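Local coordinates for capsular polysaccharide export system protein KpsC (Thermosulfurimonas dismutans, PDB 6MGD) that transfers Kdo in beta-(2,7) linkage, probably from CMP-Kdo, while the conserved glycolipid anchor of Gram-negative bacterial capsules is built, at residues D92-Y97 against P103-E108; Q124-L129 against E313-L318; W12-I17 against P22-N27; E187-A192 against T258-P263; D71-S76 against T243-F248. All blocks are in the same frame, centred on the assembly; numbering follows the deposited sequence.

The five contacts spread across a fold consistent with GT-B, with two sheet-bearing halves. Contact 5 lies near the chain's centre and joins the halves through F73 and L245, yet is partly open at S76. Contacts 2, 3 and 4 lie toward the outside, 18 to 22 Å from the chain centre to their own centres. Contact 3 is aliphatic packing of a helix on the mixed sheet; contact 4 is an aromatic pair beside the parallel sheet. Contact 2 is wholly apolar, and its I315 touches I74 of contact 5. Contact 1 is the polar one, with a carboxylate binding backbone NH groups, and its Y97 packs on F73. Contacts 4 and 5 meet through P263 and T243.

Contact 1 (D92-Y97 against P103-E108); sequences DPIGIY and PSYLEE
The backbones of D92-Y97 and P103-E108 come closest at G95 and S104, whose CA atoms are 4.3 Å apart, and G95 CA makes a CH...O contact with P103 O. With D92 CG anti to the backbone N (chi1 -167°), the carboxylate reaches the start of helix 105-112. D92 OD2 takes the N-H of Y105 at 3.0 Å, on the syn side and 20° out of the carboxylate plane; Y297 also bonds OD2. D92 OD1 serves mainly its own turn: I94 N reaches it nearly along the C-O axis, and G95 N, at 2.7 Å, from above the plane. A weak second bond comes from Y105 N. This is an Asx turn and Asx motif, starting at the last residue of strand 88-92. S104 is the helix N-cap, its OG accepting from E107 N. With an alanine at D92, the N-H groups of I94, G95 and Y105 would probably lose their shared acceptor. I94 CD1 adds apolar cover at the Y105 ring edge, 4.1 Å from Y105 CD1.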
# COMPACT_ATOMS: atom_id res chain seq x y z
N ASP A 92 5.56 10.92 1.41
CA ASP A 92 4.49 11.67 0.77
C ASP A 92 4.38 13.05 1.40
O ASP A 92 4.07 13.15 2.60
CB ASP A 92 3.17 10.90 0.90
CG ASP A 92 2.06 11.45 0.01
OD1 ASP A 92 1.90 12.68 -0.06
OD2 ASP A 92 1.35 10.63 -0.61
N PRO A 93 4.63 14.13 0.66
CA PRO A 93 4.57 15.47 1.25
C PRO A 93 3.18 16.10 1.26
O PRO A 93 3.03 17.19 1.83
CB PRO A 93 5.51 16.28 0.35
CG PRO A 93 5.36 15.63 -0.99
CD PRO A 93 5.16 14.15 -0.72
N ILE A 94 2.19 15.47 0.65
CA ILE A 94 0.84 16.01 0.57
C ILE A 94 -0.12 15.22 1.46
O ILE A 94 -0.92 15.80 2.20
CB ILE A 94 0.34 16.04 -0.89
CG1 ILE A 94 1.23 16.95 -1.74
CG2 ILE A 94 -1.11 16.48 -0.96
CD1 ILE A 94 0.81 17.06 -3.19
N GLY A 95 -0.05 13.89 1.40
CA GLY A 95 -0.87 13.03 2.23
C GLY A 95 -0.23 11.68 2.43
O GLY A 95 0.91 11.58 2.87
N ILE A 96 -0.97 10.61 2.11
CA ILE A 96 -0.42 9.26 2.13
C ILE A 96 -1.32 8.39 1.27
O ILE A 96 -2.51 8.68 1.09
CB ILE A 96 -0.27 8.72 3.57
CG1 ILE A 96 0.69 7.53 3.60
CG2 ILE A 96 -1.62 8.34 4.16
CD1 ILE A 96 1.25 7.25 4.97
N TYR A 97 -0.75 7.31 0.72
CA TYR A 97 -1.42 6.59 -0.36
C TYR A 97 -2.72 5.95 0.09
O TYR A 97 -3.69 5.90 -0.67
CB TYR A 97 -0.47 5.55 -0.96
CG TYR A 97 0.01 4.48 -0.00
CD1 TYR A 97 1.21 4.62 0.69
CD2 TYR A 97 -0.73 3.32 0.20
CE1 TYR A 97 1.64 3.64 1.57
CE2 TYR A 97 -0.30 2.34 1.08
CZ TYR A 97 0.88 2.50 1.75
OH TYR A 97 1.31 1.52 2.62
N PRO A 103 -6.17 14.31 -0.50
CA PRO A 103 -5.28 14.03 -1.63
C PRO A 103 -3.95 13.46 -1.18
O PRO A 103 -3.48 13.70 -0.06
CB PRO A 103 -5.11 15.41 -2.28
CG PRO A 103 -6.32 16.18 -1.88
CD PRO A 103 -6.64 15.70 -0.49
N SER A 104 -3.34 12.68 -2.06
CA SER A 104 -2.02 12.10 -1.84
C SER A 104 -1.12 12.45 -3.02
O SER A 104 -1.59 12.74 -4.12
CB SER A 104 -2.08 10.58 -1.66
OG SER A 104 -2.39 9.93 -2.89
N TYR A 105 0.19 12.39 -2.78
CA TYR A 105 1.14 12.67 -3.85
C TYR A 105 1.13 11.58 -4.92
O TYR A 105 1.38 11.86 -6.09
CB TYR A 105 2.55 12.85 -3.29
CG TYR A 105 3.57 13.27 -4.33
CD1 TYR A 105 3.45 14.49 -4.98
CD2 TYR A 105 4.63 12.45 -4.66
CE1 TYR A 105 4.38 14.88 -5.93
CE2 TYR A 105 5.57 12.83 -5.61
CZ TYR A 105 5.43 14.05 -6.25
OH TYR A 105 6.35 14.44 -7.19
N LEU A 106 0.85 10.33 -4.52
CA LEU A 106 0.67 9.27 -5.51
C LEU A 106 -0.51 9.57 -6.42
O LEU A 106 -0.44 9.36 -7.64
CB LEU A 106 0.48 7.93 -4.80
CG LEU A 106 0.99 6.63 -5.43
CD1 LEU A 106 0.06 5.47 -5.11
CD2 LEU A 106 1.23 6.74 -6.94
N GLU A 107 -1.60 10.07 -5.85
CA GLU A 107 -2.78 10.40 -6.64
C GLU A 107 -2.50 11.56 -7.59
O GLU A 107 -3.01 11.57 -8.72
CB GLU A 107 -3.95 10.72 -5.72
CG GLU A 107 -5.31 10.73 -6.39
CD GLU A 107 -6.44 10.96 -5.39
OE1 GLU A 107 -6.15 11.18 -4.20
OE2 GLU A 107 -7.62 10.92 -5.81
N GLU A 108 -1.68 12.53 -7.17
CA GLU A 108 -1.33 13.63 -8.06
C GLU A 108 -0.41 13.17 -9.18
O GLU A 108 -0.50 13.68 -10.30
CB GLU A 108 -0.67 14.76 -7.26
CG GLU A 108 -1.50 15.31 -6.11
CD GLU A 108 -2.89 15.77 -6.53
OE1 GLU A 108 -3.88 15.13 -6.12
OE2 GLU A 108 -2.98 16.77 -7.28

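Contact 2 (Q124-L129 against E313-L318); sequences QRVIEL and EAIFEL
L129 and I315 lie across from each other on two helices. The segments 124-129 and 313-318, from helices 117-132 and 311-322, run nearly parallel, at 19°. Their short axes come within 11.3 Å at their closest, and side chains alone bridge the distance. The enclosed part is the pair V126 and I315, both buried. V126 CG1 meets I315 CD1 at 4.0 Å. Neighbours pack round them: L294 and L295 of helix 286-296 cover V126, and I74 packs on I315. The outer, solvent-facing part is L129 with F316, which is exposed. L129 CD1 sits 3.7 Å from F316 CE1, the closest approach of the contact, with CZ and the second methyl, CD2, close by. The leucine and the phenylalanine cross at about a right angle. F316 has its CG beside the backbone N (chi1 -66°), which brings CE1 and CZ to L129. L129 links the two parts, as its CD1 also faces I315 CG2. Charges stay off the interface. R125 and E128 form a salt bridge within their own helix, and E317 bonds S302 and L303. The chemistry across the contact is therefore purely apolar, so the fit depends on the shapes of four side chains and not on directed bonds.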
# COMPACT_ATOMS: atom_id res chain seq x y z
N GLN A 124 6.65 -2.11 -17.71
CA GLN A 124 6.36 -3.42 -18.28
C GLN A 124 7.42 -4.45 -17.88
O GLN A 124 7.09 -5.63 -17.68
CB GLN A 124 6.26 -3.33 -19.80
CG GLN A 124 5.76 -4.61 -20.46
CD GLN A 124 4.47 -5.11 -19.83
OE1 GLN A 124 3.52 -4.35 -19.63
NE2 GLN A 124 4.43 -6.40 -19.50
N ARG A 125 8.68 -4.03 -17.75
CA ARG A 125 9.72 -4.93 -17.28
C ARG A 125 9.50 -5.31 -15.82
O ARG A 125 9.72 -6.46 -15.43
CB ARG A 125 11.10 -4.29 -17.47
CG ARG A 125 11.44 -3.93 -18.91
CD ARG A 125 12.20 -5.03 -19.62
NE ARG A 125 11.45 -6.28 -19.70
CZ ARG A 125 10.58 -6.57 -20.67
NH1 ARG A 125 9.94 -7.73 -20.66
NH2 ARG A 125 10.36 -5.70 -21.65
N VAL A 126 9.06 -4.35 -15.00
CA VAL A 126 8.83 -4.64 -13.58
C VAL A 126 7.65 -5.59 -13.41
O VAL A 126 7.67 -6.48 -12.55
CB VAL A 126 8.61 -3.33 -12.80
CG1 VAL A 126 8.18 -3.61 -11.37
CG2 VAL A 126 9.89 -2.49 -12.82
N ILE A 127 6.61 -5.43 -14.24
CA ILE A 127 5.47 -6.34 -14.18
C ILE A 127 5.91 -7.76 -14.53
O ILE A 127 5.59 -8.72 -13.82
CB ILE A 127 4.35 -5.85 -15.12
CG1 ILE A 127 3.72 -4.57 -14.56
CG2 ILE A 127 3.29 -6.93 -15.31
CD1 ILE A 127 2.73 -3.91 -15.50
N GLU A 128 6.67 -7.90 -15.62
CA GLU A 128 7.16 -9.22 -16.00
C GLU A 128 8.09 -9.80 -14.94
O GLU A 128 8.05 -11.00 -14.65
CB GLU A 128 7.87 -9.14 -17.36
CG GLU A 128 7.31 -10.08 -18.40
CD GLU A 128 8.08 -10.03 -19.71
OE1 GLU A 128 7.87 -9.07 -20.49
OE2 GLU A 128 8.89 -10.95 -19.95
N LEU A 129 8.94 -8.95 -14.35
CA LEU A 129 9.85 -9.42 -13.30
C LEU A 129 9.09 -9.95 -12.10
O LEU A 129 9.44 -11.00 -11.55
CB LEU A 129 10.78 -8.29 -12.88
CG LEU A 129 12.16 -8.19 -13.53
CD1 LEU A 129 12.92 -7.00 -12.96
CD2 LEU A 129 12.95 -9.47 -13.32
N GLU A 313 16.63 -2.37 -9.78
CA GLU A 313 17.80 -2.78 -9.00
C GLU A 313 17.40 -3.24 -7.61
O GLU A 313 18.07 -4.10 -7.02
CB GLU A 313 18.81 -1.63 -8.93
CG GLU A 313 19.41 -1.25 -10.28
CD GLU A 313 20.26 0.01 -10.23
OE1 GLU A 313 19.76 1.06 -9.77
OE2 GLU A 313 21.44 -0.06 -10.64
N ALA A 314 16.32 -2.68 -7.06
CA ALA A 314 15.82 -3.15 -5.77
C ALA A 314 15.29 -4.57 -5.87
O ALA A 314 15.51 -5.39 -4.97
CB ALA A 314 14.73 -2.21 -5.25
N ILE A 315 14.58 -4.89 -6.96
CA ILE A 315 14.11 -6.25 -7.16
C ILE A 315 15.29 -7.19 -7.37
O ILE A 315 15.31 -8.30 -6.82
CB ILE A 315 13.12 -6.30 -8.34
CG1 ILE A 315 11.85 -5.52 -8.00
CG2 ILE A 315 12.80 -7.74 -8.71
CD1 ILE A 315 10.82 -5.52 -9.10
N PHE A 316 16.28 -6.77 -8.15
CA PHE A 316 17.47 -7.59 -8.37
C PHE A 316 18.18 -7.89 -7.05
O PHE A 316 18.70 -9.00 -6.86
CB PHE A 316 18.42 -6.90 -9.34
CG PHE A 316 17.88 -6.77 -10.74
CD1 PHE A 316 17.00 -7.70 -11.25
CD2 PHE A 316 18.26 -5.70 -11.54
CE1 PHE A 316 16.50 -7.58 -12.53
CE2 PHE A 316 17.76 -5.57 -12.82
CZ PHE A 316 16.88 -6.51 -13.32
N GLU A 317 18.22 -6.91 -6.14
CA GLU A 317 18.88 -7.13 -4.86
C GLU A 317 18.10 -8.12 -4.00
O GLU A 317 18.69 -9.01 -3.37
CB GLU A 317 19.06 -5.81 -4.12
CG GLU A 317 20.50 -5.34 -4.07
CD GLU A 317 20.67 -4.00 -3.39
OE1 GLU A 317 20.21 -3.85 -2.23
OE2 GLU A 317 21.25 -3.09 -4.01
N LEU A 318 16.77 -7.99 -3.96
CA LEU A 318 15.95 -8.93 -3.21
C LEU A 318 15.97 -10.31 -3.86
O LEU A 318 15.94 -11.33 -3.16
CB LEU A 318 14.52 -8.41 -3.10
CG LEU A 318 14.11 -7.67 -1.83
CD1 LEU A 318 15.29 -6.95 -1.20
CD2 LEU A 318 13.00 -6.68 -2.14

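Contact 3 (W12-I17 against P22-N27); sequences WKIRII and PTVKGN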
# COMPACT_ATOMS: atom_id res chain seq x y z
N TRP A 12 15.42 2.88 16.68
CA TRP A 12 15.60 1.97 15.55
C TRP A 12 15.02 2.56 14.27
O TRP A 12 15.65 2.51 13.21
CB TRP A 12 14.96 0.62 15.86
CG TRP A 12 15.02 -0.33 14.72
CD1 TRP A 12 14.00 -0.66 13.88
CD2 TRP A 12 16.16 -1.07 14.27
NE1 TRP A 12 14.42 -1.56 12.94
CE2 TRP A 12 15.75 -1.83 13.16
CE3 TRP A 12 17.49 -1.16 14.70
CZ2 TRP A 12 16.62 -2.67 12.47
CZ3 TRP A 12 18.35 -2.00 14.01
CH2 TRP A 12 17.91 -2.74 12.91
N LYS A 13 13.81 3.14 14.35
CA LYS A 13 13.20 3.73 13.17
C LYS A 13 13.97 4.94 12.67
O LYS A 13 14.01 5.19 11.46
CB LYS A 13 11.74 4.11 13.47
CG LYS A 13 11.03 4.87 12.36
CD LYS A 13 9.53 4.82 12.58
CE LYS A 13 9.03 3.39 12.54
NZ LYS A 13 8.02 3.20 11.48
N ILE A 14 14.58 5.71 13.57
CA ILE A 14 15.35 6.88 13.16
C ILE A 14 16.54 6.46 12.30
O ILE A 14 16.81 7.06 11.25
CB ILE A 14 15.80 7.69 14.39
CG1 ILE A 14 14.59 8.35 15.06
CG2 ILE A 14 16.83 8.74 14.00
CD1 ILE A 14 14.94 9.17 16.28
N ARG A 15 17.26 5.43 12.73
CA ARG A 15 18.40 4.95 11.97
C ARG A 15 17.98 4.45 10.59
O ARG A 15 18.68 4.68 9.60
CB ARG A 15 19.12 3.84 12.74
CG ARG A 15 19.67 4.28 14.08
CD ARG A 15 20.48 3.17 14.72
NE ARG A 15 21.58 2.76 13.87
CZ ARG A 15 22.33 1.68 14.08
NH1 ARG A 15 22.08 0.90 15.12
NH2 ARG A 15 23.32 1.38 13.25
N ILE A 16 16.84 3.77 10.51
CA ILE A 16 16.32 3.31 9.22
C ILE A 16 15.99 4.50 8.33
O ILE A 16 16.34 4.53 7.14
CB ILE A 16 15.09 2.41 9.42
CG1 ILE A 16 15.50 1.10 10.10
CG2 ILE A 16 14.40 2.14 8.09
CD1 ILE A 16 14.38 0.09 10.17
N ILE A 17 15.30 5.50 8.89
CA ILE A 17 14.92 6.67 8.10
C ILE A 17 16.15 7.42 7.63
O ILE A 17 16.17 7.96 6.51
CB ILE A 17 13.97 7.56 8.93
CG1 ILE A 17 12.65 6.84 9.18
CG2 ILE A 17 13.73 8.88 8.21
CD1 ILE A 17 12.00 6.30 7.93
N PRO A 22 19.56 11.37 5.01
CA PRO A 22 20.80 11.48 5.79
C PRO A 22 20.92 12.77 6.58
O PRO A 22 21.83 12.87 7.41
CB PRO A 22 21.89 11.39 4.71
CG PRO A 22 21.23 11.90 3.47
CD PRO A 22 19.79 11.46 3.56
N THR A 23 20.04 13.75 6.35
CA THR A 23 20.10 15.03 7.04
C THR A 23 19.13 15.10 8.21
O THR A 23 18.80 16.21 8.66
CB THR A 23 19.82 16.17 6.06
OG1 THR A 23 18.49 16.05 5.55
CG2 THR A 23 20.81 16.12 4.89
N VAL A 24 18.65 13.96 8.70
CA VAL A 24 17.82 13.96 9.90
C VAL A 24 18.63 14.51 11.06
O VAL A 24 19.77 14.10 11.29
CB VAL A 24 17.29 12.55 10.19
CG1 VAL A 24 16.69 12.47 11.59
CG2 VAL A 24 16.24 12.16 9.16
N LYS A 25 18.03 15.44 11.81
CA LYS A 25 18.75 16.19 12.83
C LYS A 25 18.29 15.91 14.25
O LYS A 25 19.12 15.80 15.15
CB LYS A 25 18.65 17.69 12.55
CG LYS A 25 19.41 18.13 11.32
CD LYS A 25 20.91 18.01 11.52
CE LYS A 25 21.50 16.91 10.65
NZ LYS A 25 22.95 16.70 10.94
N GLY A 26 16.98 15.82 14.48
CA GLY A 26 16.49 15.63 15.82
C GLY A 26 15.10 15.03 15.81
O GLY A 26 14.40 15.06 14.80
N ASN A 27 14.71 14.49 16.96
CA ASN A 27 13.43 13.83 17.12
C ASN A 27 12.55 14.67 18.04
O ASN A 27 12.84 14.82 19.23
CB ASN A 27 13.61 12.41 17.67
CG ASN A 27 12.33 11.61 17.67
OD1 ASN A 27 11.80 11.27 16.61
ND2 ASN A 27 11.82 11.30 18.85
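I14 and I17 of helix 11-20 pack on V24 and N27 of strand 24-28, a helix-on-sheet contact inside the beta-alpha-beta unit of strand 4-7, helix 11-20 and strand 24-28. The strand is the outermost on its side of the mixed sheet, as far as this chain goes. Helix and strand segments run nearly antiparallel, at 163°, with a closest axis approach of 10.0 Å. This suits a beta-alpha-beta crossover, in which the chain returns along a helix before it enters the next parallel strand.

V24 points at the helix and sits between the two isoleucines. V24 CG2 is 4.2 Å from I17 CG2, while V24 CG1 is 4.4 Å from I14 CG2. The CD1 of I14 goes further along the strand. I14 CG1 lies anti to the carbonyl carbon (chi1 -69°) and the chain is then fully extended (chi2 -180°), which carries I14 CD1 to 3.8 Å from N27 CB, with N27 CG and OD1 equally near. The two side chains meet at a slant. N27 OD1 takes its hydrogen bonds from outside the pair, from F9 N and with T6 OG1. L47 of strand 44-49 touches both I17 and V24, and F9 lies against both isoleucines.

The chemistry is chiefly branched aliphatic contact at ordinary packing distances. Its one polar member, N27, lies along the I14 methyl with CB, CG and OD1 alike, while OD1 is satisfied by T6 and F9.

Contact 4 (E187-A192 against T258-P263); sequences EHNPNA and TCYGHP
The rings of H188 and Y260 form an offset edge-to-face pair, with the edge of Y260 turned to the face of H188. The planes stand 77° apart and the ring centroids of H188 and Y260 are 6.0 Å from each other. The closest atoms are H188 ND1 and Y260 CE2, at 4.1 Å, with ND1 near the plane of the tyrosine ring. H188 CG lies anti to the carbonyl carbon (chi1 -69°), which helps bring its ring to Y260. N189 comes by the phenol end. N189 ND2 is 3.7 Å from Y260 OH, too long for a bond, and the amide is tilted 70° to the ring. The pair sits where helix 178-188 ends and N189 leaves the helical path. Y260 comes just after strand 257-259 of the parallel sheet, and also packs on L181, S184 and V185 of that helix. The contact itself rests on weak aromatic and van der Waals forces, while hydrogen bonds hold the polar ends: H188 ND1 to S184 O, N189 ND2 to V185 O, and Y260 OH to H240 ND1.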
# COMPACT_ATOMS: atom_id res chain seq x y z
N GLU A 187 -23.02 -11.57 -0.52
CA GLU A 187 -24.26 -10.99 -1.01
C GLU A 187 -24.16 -10.66 -2.50
O GLU A 187 -25.13 -10.83 -3.25
CB GLU A 187 -24.62 -9.73 -0.22
CG GLU A 187 -24.58 -9.88 1.31
CD GLU A 187 -25.75 -10.66 1.88
OE1 GLU A 187 -26.12 -11.71 1.33
OE2 GLU A 187 -26.30 -10.22 2.92
N HIS A 188 -23.00 -10.18 -2.95
CA HIS A 188 -22.82 -9.87 -4.36
C HIS A 188 -22.51 -11.10 -5.20
O HIS A 188 -22.66 -11.04 -6.43
CB HIS A 188 -21.69 -8.84 -4.53
CG HIS A 188 -22.03 -7.48 -4.00
ND1 HIS A 188 -21.87 -7.13 -2.68
CD2 HIS A 188 -22.54 -6.39 -4.62
CE1 HIS A 188 -22.25 -5.87 -2.51
NE2 HIS A 188 -22.66 -5.40 -3.68
N ASN A 189 -22.11 -12.21 -4.58
CA ASN A 189 -21.76 -13.44 -5.31
C ASN A 189 -22.38 -14.63 -4.59
O ASN A 189 -21.72 -15.32 -3.80
CB ASN A 189 -20.24 -13.59 -5.43
CG ASN A 189 -19.58 -12.34 -5.97
OD1 ASN A 189 -19.55 -12.11 -7.18
ND2 ASN A 189 -19.04 -11.52 -5.08
N PRO A 190 -23.66 -14.91 -4.85
CA PRO A 190 -24.36 -15.93 -4.06
C PRO A 190 -23.88 -17.35 -4.31
O PRO A 190 -23.92 -18.17 -3.38
CB PRO A 190 -25.83 -15.77 -4.49
CG PRO A 190 -25.91 -14.39 -5.09
CD PRO A 190 -24.58 -14.17 -5.73
N ASN A 191 -23.42 -17.68 -5.52
CA ASN A 191 -23.09 -19.05 -5.88
C ASN A 191 -21.60 -19.31 -6.01
O ASN A 191 -21.21 -20.47 -6.20
CB ASN A 191 -23.77 -19.43 -7.20
CG ASN A 191 -25.27 -19.25 -7.16
OD1 ASN A 191 -25.82 -18.35 -7.80
ND2 ASN A 191 -25.95 -20.11 -6.40
N ALA A 192 -20.76 -18.29 -5.91
CA ALA A 192 -19.33 -18.48 -6.10
C ALA A 192 -18.72 -19.24 -4.92
O ALA A 192 -19.28 -19.29 -3.82
CB ALA A 192 -18.63 -17.13 -6.26
N THR A 258 -11.95 -7.12 -7.35
CA THR A 258 -13.05 -6.27 -6.92
C THR A 258 -12.68 -5.63 -5.59
O THR A 258 -12.24 -6.32 -4.67
CB THR A 258 -14.34 -7.08 -6.79
OG1 THR A 258 -14.73 -7.58 -8.08
CG2 THR A 258 -15.47 -6.22 -6.22
N CYS A 259 -12.86 -4.32 -5.49
CA CYS A 259 -12.51 -3.57 -4.29
C CYS A 259 -13.78 -3.17 -3.54
O CYS A 259 -14.70 -2.60 -4.13
CB CYS A 259 -11.69 -2.33 -4.64
SG CYS A 259 -10.06 -2.68 -5.33
N TYR A 260 -13.82 -3.49 -2.25
CA TYR A 260 -14.94 -3.10 -1.40
C TYR A 260 -14.65 -1.86 -0.57
O TYR A 260 -15.56 -1.36 0.10
CB TYR A 260 -15.34 -4.27 -0.49
CG TYR A 260 -15.95 -5.44 -1.24
CD1 TYR A 260 -15.17 -6.29 -1.99
CD2 TYR A 260 -17.32 -5.67 -1.19
CE1 TYR A 260 -15.72 -7.35 -2.68
CE2 TYR A 260 -17.89 -6.74 -1.87
CZ TYR A 260 -17.08 -7.57 -2.62
OH TYR A 260 -17.63 -8.63 -3.30
N GLY A 261 -13.42 -1.37 -0.60
CA GLY A 261 -13.06 -0.09 -0.02
C GLY A 261 -12.47 0.82 -1.08
O GLY A 261 -12.89 0.76 -2.24
N HIS A 262 -11.50 1.65 -0.71
CA HIS A 262 -10.85 2.58 -1.65
C HIS A 262 -9.34 2.54 -1.47
O HIS A 262 -8.74 3.50 -0.99
CB HIS A 262 -11.38 4.00 -1.46
CG HIS A 262 -12.78 4.20 -1.94
ND1 HIS A 262 -13.63 5.12 -1.37
CD2 HIS A 262 -13.48 3.61 -2.94
CE1 HIS A 262 -14.80 5.08 -2.00
NE2 HIS A 262 -14.73 4.17 -2.95
N PRO A 263 -8.69 1.44 -1.86
CA PRO A 263 -7.23 1.39 -1.81
C PRO A 263 -6.62 2.32 -2.85
O PRO A 263 -7.31 2.91 -3.68
CB PRO A 263 -6.91 -0.08 -2.11
CG PRO A 263 -8.07 -0.55 -2.90
CD PRO A 263 -9.27 0.18 -2.36

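Contact 5 (D71-S76 against T243-F248); sequences DGFIRS and TSLFGF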
# COMPACT_ATOMS: atom_id res chain seq x y z
N ASP A 71 6.13 2.22 4.74
CA ASP A 71 6.95 1.23 4.05
C ASP A 71 6.62 1.21 2.56
O ASP A 71 5.52 1.57 2.13
CB ASP A 71 6.72 -0.16 4.65
CG ASP A 71 7.24 -0.27 6.07
OD1 ASP A 71 8.28 0.35 6.37
OD2 ASP A 71 6.62 -0.99 6.88
N GLY A 72 7.60 0.80 1.76
CA GLY A 72 7.44 0.74 0.33
C GLY A 72 6.48 -0.36 -0.09
O GLY A 72 5.92 -1.10 0.72
N PHE A 73 6.30 -0.46 -1.40
CA PHE A 73 5.44 -1.50 -1.96
C PHE A 73 6.21 -2.76 -2.36
O PHE A 73 5.69 -3.86 -2.19
CB PHE A 73 4.69 -0.96 -3.18
CG PHE A 73 3.71 0.13 -2.86
CD1 PHE A 73 2.98 0.10 -1.69
CD2 PHE A 73 3.53 1.19 -3.74
CE1 PHE A 73 2.07 1.11 -1.39
CE2 PHE A 73 2.63 2.20 -3.45
CZ PHE A 73 1.90 2.16 -2.28
N ILE A 74 7.44 -2.61 -2.86
CA ILE A 74 8.18 -3.76 -3.37
C ILE A 74 8.69 -4.64 -2.24
O ILE A 74 8.68 -5.87 -2.33
CB ILE A 74 9.32 -3.29 -4.30
CG1 ILE A 74 8.77 -3.01 -5.70
CG2 ILE A 74 10.44 -4.32 -4.36
CD1 ILE A 74 9.83 -2.64 -6.70
N ARG A 75 9.13 -4.02 -1.14
CA ARG A 75 9.57 -4.76 0.04
C ARG A 75 8.51 -5.74 0.56
O ARG A 75 8.84 -6.58 1.41
CB ARG A 75 9.97 -3.76 1.13
CG ARG A 75 10.60 -4.35 2.38
CD ARG A 75 9.63 -4.27 3.54
NE ARG A 75 9.86 -5.33 4.52
CZ ARG A 75 9.01 -5.65 5.49
NH1 ARG A 75 9.30 -6.62 6.33
NH2 ARG A 75 7.87 -4.98 5.62
N SER A 76 7.28 -5.69 0.05
CA SER A 76 6.16 -6.38 0.68
C SER A 76 5.41 -7.36 -0.23
O SER A 76 4.78 -8.29 0.27
CB SER A 76 5.16 -5.36 1.22
OG SER A 76 5.47 -4.98 2.55
N THR A 243 -9.09 -3.02 1.47
CA THR A 243 -8.01 -2.10 1.11
C THR A 243 -6.66 -2.79 1.07
O THR A 243 -5.62 -2.13 1.19
CB THR A 243 -7.95 -0.91 2.08
OG1 THR A 243 -7.59 -1.38 3.38
CG2 THR A 243 -9.28 -0.18 2.15
N SER A 244 -6.63 -4.11 0.91
CA SER A 244 -5.39 -4.86 1.05
C SER A 244 -4.44 -4.59 -0.11
O SER A 244 -4.85 -4.53 -1.27
CB SER A 244 -5.68 -6.35 1.15
OG SER A 244 -4.50 -7.08 1.47
N LEU A 245 -3.15 -4.44 0.22
CA LEU A 245 -2.11 -4.41 -0.80
C LEU A 245 -2.09 -5.69 -1.62
O LEU A 245 -1.61 -5.70 -2.75
CB LEU A 245 -0.75 -4.18 -0.14
CG LEU A 245 0.48 -3.99 -1.02
CD1 LEU A 245 0.33 -2.76 -1.90
CD2 LEU A 245 1.74 -3.90 -0.16
N PHE A 246 -2.62 -6.78 -1.05
CA PHE A 246 -2.79 -8.04 -1.77
C PHE A 246 -3.47 -7.83 -3.12
O PHE A 246 -3.14 -8.51 -4.10
CB PHE A 246 -3.60 -9.00 -0.89
CG PHE A 246 -3.48 -10.44 -1.27
CD1 PHE A 246 -4.43 -11.03 -2.08
CD2 PHE A 246 -2.44 -11.21 -0.80
CE1 PHE A 246 -4.34 -12.36 -2.43
CE2 PHE A 246 -2.33 -12.55 -1.14
CZ PHE A 246 -3.29 -13.12 -1.95
N GLY A 247 -4.41 -6.89 -3.18
CA GLY A 247 -5.12 -6.63 -4.43
C GLY A 247 -4.26 -5.97 -5.49
O GLY A 247 -4.49 -6.17 -6.69
N PHE A 248 -3.28 -5.16 -5.08
CA PHE A 248 -2.35 -4.59 -6.04
C PHE A 248 -1.44 -5.67 -6.62
O PHE A 248 -1.05 -5.59 -7.79
CB PHE A 248 -1.52 -3.48 -5.39
CG PHE A 248 -0.50 -2.86 -6.31
CD1 PHE A 248 -0.88 -2.34 -7.54
CD2 PHE A 248 0.83 -2.77 -5.93
CE1 PHE A 248 0.05 -1.76 -8.38
CE2 PHE A 248 1.76 -2.18 -6.76
CZ PHE A 248 1.38 -1.68 -7.99
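L245 reaches F73 and S76 between the loop after strand 64-71 and the start of helix 246-253. Its CB points toward the loop. With CG anti to the backbone N (chi1 -175°), the fork is carried toward F73 and S76. From CG the side chain divides. L245 CD1 goes to F73 and lies 3.9 Å from F73 CD1, approaching the ring at a slant. L245 CD2 goes to S76, where it is 4.0 Å from S76 CB, the carbon part of the serine. The leucine thus straddles two residues three apart in the loop. The CA atoms of F73 and L245 are 8.2 Å apart, so the backbones do not meet.

On the buried side, around F73, other rings pack. F73 stacks on F264 and meets Y97 edge-to-face, while F264 also touches L245 and meets F248 edge-to-face. L294 of helix 286-296 packs on F73 and on F248. At the base of the leucine, S244 caps the turn into the helix, S244 OG accepting from F246 N at 3.2 Å.

The contact joins the two sheet-bearing halves of the chain near its centre. It is made of carbon alone: one forked leucine against a ring and a serine CB. Such contact has no directional bond across it, so the position of L245 probably depends on its neighbours F264 and I77 and on the capped turn behind it.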